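Local coordinates for peptidoglycan N-acetylglucosamine deacetylase (Agathobacter rectalis, PDB 5JMU), which probably removes acetyl groups from N-acetylglucosamine residues of peptidoglycan, as a zinc-dependent hydrolase of the NodB-homology family, here represented by its catalytic domain, at residues I21-F26 and H178-V183. Residues are numbered along the deposited sequence; the frame is centred on the assembly and turned at random.
Sequences IIYLTF and HNVSVV. With ACT (acetate ion), chain B.
I21, Y23 and T25 hydrogen-bond along the backbone to N179, S181 and V183, joining two neighbouring parallel strands whose axes run 12° apart. The ladder opens with I21 N to N179 O and continues through S181 N to I21 O, Y23 N to S181 O at 2.8 Å, and V183 N to Y23 O. It ends less straight: the bond from T25 N to V183 O is bent, with an N-H...O angle of 136°.

That last carbonyl is gripped twice, because T25 OG1 also donates to V183 O over 2.6 Å. With chi1 at 74°, OG1 stands between the backbone N and the carbonyl carbon, while CG2 lies 3.9 Å from V182 CG1. R115 NH1 is a further partner of OG1. A valine in place of T25 would probably leave V183 O with the backbone N-H as its one donor from this strand and R115 without its hydroxyl partner. At the other end, a water lies within hydrogen-bonding distance of I21 O, H178 O and S181 OG.

Apolar contacts line both faces of the sheet. On one, the Y23 ring turns its edge at CE2 to V180 CG1 at 3.5 Å; V182 CG2 lies near CD2, while I21 CG2 sits over the rim of one ring face. On the other, I22 CG2 meets V183 CG2 at 3.7 Å and L24 CD2 lies alongside V183 CB. V183 packs against V171 and V175 of helix 164-175 and I22 against V175, while L24 meets F210.

Regular pairing thus joins strands distant in sequence within the NodB-homology barrel, and its hydroxyl-reinforced end lies on the zinc side, with the side chain of T25 about 10 Å from the zinc ion.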
ATOM      1  N   ILE A  21      -4.290 -14.924  -6.768  1.00 10.95           N
ATOM      2  CA  ILE A  21      -3.158 -14.163  -6.235  1.00 10.48           C
ATOM      3  C   ILE A  21      -3.684 -13.180  -5.207  1.00 11.45           C
ATOM      4  O   ILE A  21      -4.709 -12.537  -5.439  1.00 11.14           O
ATOM      5  CB  ILE A  21      -2.429 -13.385  -7.338  1.00 10.67           C
ATOM      6  CG1 ILE A  21      -1.931 -14.339  -8.450  1.00 12.62           C
ATOM      7  CG2 ILE A  21      -1.322 -12.499  -6.743  1.00 12.28           C
ATOM      8  CD1 ILE A  21      -0.995 -15.452  -7.943  1.00 13.11           C
ATOM      9  N   ILE A  22      -2.974 -13.043  -4.087  1.00 12.11           N
ATOM     10  CA  ILE A  22      -3.281 -11.984  -3.102  1.00 10.59           C
ATOM     11  C   ILE A  22      -2.033 -11.160  -2.833  1.00  9.93           C
ATOM     12  O   ILE A  22      -0.985 -11.700  -2.402  1.00 10.58           O
ATOM     13  CB  ILE A  22      -3.806 -12.567  -1.775  1.00 10.90           C
ATOM     14  CG1 ILE A  22      -5.059 -13.430  -2.030  1.00 12.29           C
ATOM     15  CG2 ILE A  22      -4.139 -11.409  -0.796  1.00 10.87           C
ATOM     16  CD1 ILE A  22      -5.477 -14.259  -0.833  1.00 13.22           C
ATOM     17  N   TYR A  23      -2.163  -9.849  -3.026  1.00 10.89           N
ATOM     18  CA  TYR A  23      -1.114  -8.924  -2.618  1.00 10.64           C
ATOM     19  C   TYR A  23      -1.617  -8.295  -1.332  1.00  9.70           C
ATOM     20  O   TYR A  23      -2.501  -7.421  -1.383  1.00  9.60           O
ATOM     21  CB  TYR A  23      -0.864  -7.847  -3.677  1.00  9.02           C
ATOM     22  CG  TYR A  23      -0.385  -8.356  -5.038  1.00 10.30           C
ATOM     23  CD1 TYR A  23       0.958  -8.616  -5.289  1.00 10.88           C
ATOM     24  CD2 TYR A  23      -1.293  -8.479  -6.102  1.00  9.83           C
ATOM     25  CE1 TYR A  23       1.372  -9.041  -6.554  1.00 10.32           C
ATOM     26  CE2 TYR A  23      -0.882  -8.907  -7.376  1.00 11.92           C
ATOM     27  CZ  TYR A  23       0.451  -9.183  -7.598  1.00 10.58           C
ATOM     28  OH  TYR A  23       0.847  -9.599  -8.854  1.00 12.55           O
ATOM     29  N   LEU A  24      -1.079  -8.712  -0.177  1.00  8.64           N
ATOM     30  CA  LEU A  24      -1.403  -8.012   1.070  1.00 10.33           C
ATOM     31  C   LEU A  24      -0.615  -6.705   1.082  1.00 10.65           C
ATOM     32  O   LEU A  24       0.612  -6.690   0.817  1.00 11.32           O
ATOM     33  CB  LEU A  24      -1.016  -8.850   2.308  1.00 11.45           C
ATOM     34  CG  LEU A  24      -1.828 -10.104   2.536  1.00  9.68           C
ATOM     35  CD1 LEU A  24      -1.230 -10.887   3.724  1.00 12.26           C
ATOM     36  CD2 LEU A  24      -3.260  -9.715   2.818  1.00 12.72           C
ATOM     37  N   THR A  25      -1.299  -5.595   1.340  1.00 10.14           N
ATOM     38  CA  THR A  25      -0.609  -4.304   1.408  1.00 10.79           C
ATOM     39  C   THR A  25      -1.002  -3.568   2.659  1.00 10.60           C
ATOM     40  O   THR A  25      -2.126  -3.690   3.158  1.00 10.35           O
ATOM     41  CB  THR A  25      -0.889  -3.405   0.177  1.00 10.50           C
ATOM     42  OG1 THR A  25      -2.225  -2.837   0.228  1.00 11.19           O
ATOM     43  CG2 THR A  25      -0.738  -4.227  -1.108  1.00 12.10           C
ATOM     44  N   PHE A  26      -0.081  -2.756   3.165  1.00 10.40           N
ATOM     45  CA  PHE A  26      -0.255  -2.077   4.456  1.00 12.08           C
ATOM     46  C   PHE A  26       0.119  -0.602   4.334  1.00 10.44           C
ATOM     47  O   PHE A  26       1.290  -0.283   3.996  1.00 11.48           O
ATOM     48  CB  PHE A  26       0.621  -2.764   5.526  1.00 11.01           C
ATOM     49  CG  PHE A  26       0.246  -4.222   5.729  1.00  9.40           C
ATOM     50  CD1 PHE A  26      -0.821  -4.558   6.578  1.00 11.55           C
ATOM     51  CD2 PHE A  26       0.921  -5.228   5.039  1.00 11.20           C
ATOM     52  CE1 PHE A  26      -1.240  -5.898   6.739  1.00 12.62           C
ATOM     53  CE2 PHE A  26       0.535  -6.579   5.184  1.00 13.73           C
ATOM     54  CZ  PHE A  26      -0.558  -6.908   6.035  1.00 12.02           C
ATOM     55  N   HIS A 178     -12.121 -11.780  -6.883  1.00 13.60           N
ATOM     56  CA  HIS A 178     -11.077 -11.394  -7.828  1.00 14.57           C
ATOM     57  C   HIS A 178     -10.086 -12.504  -8.020  1.00 16.56           C
ATOM     58  O   HIS A 178      -9.655 -13.119  -7.060  1.00 16.70           O
ATOM     59  CB  HIS A 178     -10.291 -10.152  -7.339  1.00 12.45           C
ATOM     60  CG  HIS A 178     -11.170  -8.951  -7.129  1.00 12.15           C
ATOM     61  ND1 HIS A 178     -11.783  -8.278  -8.168  1.00 15.57           N
ATOM     62  CD2 HIS A 178     -11.525  -8.305  -5.992  1.00 12.43           C
ATOM     63  CE1 HIS A 178     -12.517  -7.284  -7.668  1.00 16.44           C
ATOM     64  NE2 HIS A 178     -12.369  -7.273  -6.356  1.00 12.19           N
ATOM     65  N   ASN A 179      -9.687 -12.727  -9.259  1.00 14.12           N
ATOM     66  CA  ASN A 179      -8.601 -13.673  -9.494  1.00 14.65           C
ATOM     67  C   ASN A 179      -7.299 -13.146  -8.933  1.00 14.20           C
ATOM     68  O   ASN A 179      -6.446 -13.919  -8.450  1.00 13.95           O
ATOM     69  CB  ASN A 179      -8.466 -13.932 -10.991  1.00 15.62           C
ATOM     70  CG  ASN A 179      -7.499 -15.051 -11.293  1.00 16.61           C
ATOM     71  OD1 ASN A 179      -7.446 -16.043 -10.571  1.00 17.19           O
ATOM     72  ND2 ASN A 179      -6.740 -14.890 -12.361  1.00 17.79           N
ATOM     73  N   VAL A 180      -7.122 -11.840  -9.036  1.00 12.67           N
ATOM     74  CA  VAL A 180      -5.947 -11.163  -8.515  1.00 11.79           C
ATOM     75  C   VAL A 180      -6.392 -10.045  -7.592  1.00 12.82           C
ATOM     76  O   VAL A 180      -7.034  -9.105  -8.039  1.00 11.97           O
ATOM     77  CB  VAL A 180      -5.062 -10.603  -9.671  1.00 11.78           C
ATOM     78  CG1 VAL A 180      -3.872  -9.767  -9.059  1.00 10.95           C
ATOM     79  CG2 VAL A 180      -4.590 -11.774 -10.574  1.00 12.98           C
ATOM     80  N   SER A 181      -6.076 -10.168  -6.304  1.00 10.50           N
ATOM     81  CA  SER A 181      -6.554  -9.215  -5.291  1.00 10.41           C
ATOM     82  C   SER A 181      -5.426  -8.373  -4.764  1.00 10.00           C
ATOM     83  O   SER A 181      -4.358  -8.902  -4.495  1.00 11.75           O
ATOM     84  CB  SER A 181      -7.178  -9.928  -4.076  1.00 12.47           C
ATOM     85  OG  SER A 181      -8.333 -10.695  -4.452  1.00 12.16           O
ATOM     86  N   VAL A 182      -5.711  -7.080  -4.536  1.00  9.04           N
ATOM     87  CA  VAL A 182      -4.813  -6.181  -3.799  1.00  8.66           C
ATOM     88  C   VAL A 182      -5.628  -5.736  -2.595  1.00  9.77           C
ATOM     89  O   VAL A 182      -6.627  -5.026  -2.739  1.00  9.31           O
ATOM     90  CB  VAL A 182      -4.390  -4.941  -4.635  1.00 10.70           C
ATOM     91  CG1 VAL A 182      -3.543  -3.985  -3.795  1.00  9.80           C
ATOM     92  CG2 VAL A 182      -3.643  -5.409  -5.910  1.00 11.90           C
ATOM     93  N   VAL A 183      -5.201  -6.174  -1.415  1.00 10.64           N
ATOM     94  CA  VAL A 183      -5.925  -5.941  -0.153  1.00 10.31           C
ATOM     95  C   VAL A 183      -5.375  -4.705   0.539  1.00  9.89           C
ATOM     96  O   VAL A 183      -4.129  -4.599   0.643  1.00 10.90           O
ATOM     97  CB  VAL A 183      -5.735  -7.139   0.772  1.00  9.66           C
ATOM     98  CG1 VAL A 183      -6.523  -6.918   2.142  1.00  9.74           C
ATOM     99  CG2 VAL A 183      -6.204  -8.445   0.079  1.00 10.40           C
TER
HETATM  100  C   ACT B 501     -11.889  -8.181 -11.601  1.00 33.46           C
HETATM  101  O   ACT B 501     -13.092  -8.202 -11.928  1.00 41.26           O
HETATM  102  OXT ACT B 501     -11.462  -9.146 -10.908  1.00 29.61           O
HETATM  103  CH3 ACT B 501     -10.993  -7.055 -12.008  1.00 37.58           C
HETATM  104  O   HOH W   1      -7.485 -13.193  -5.275  1.00 12.82           O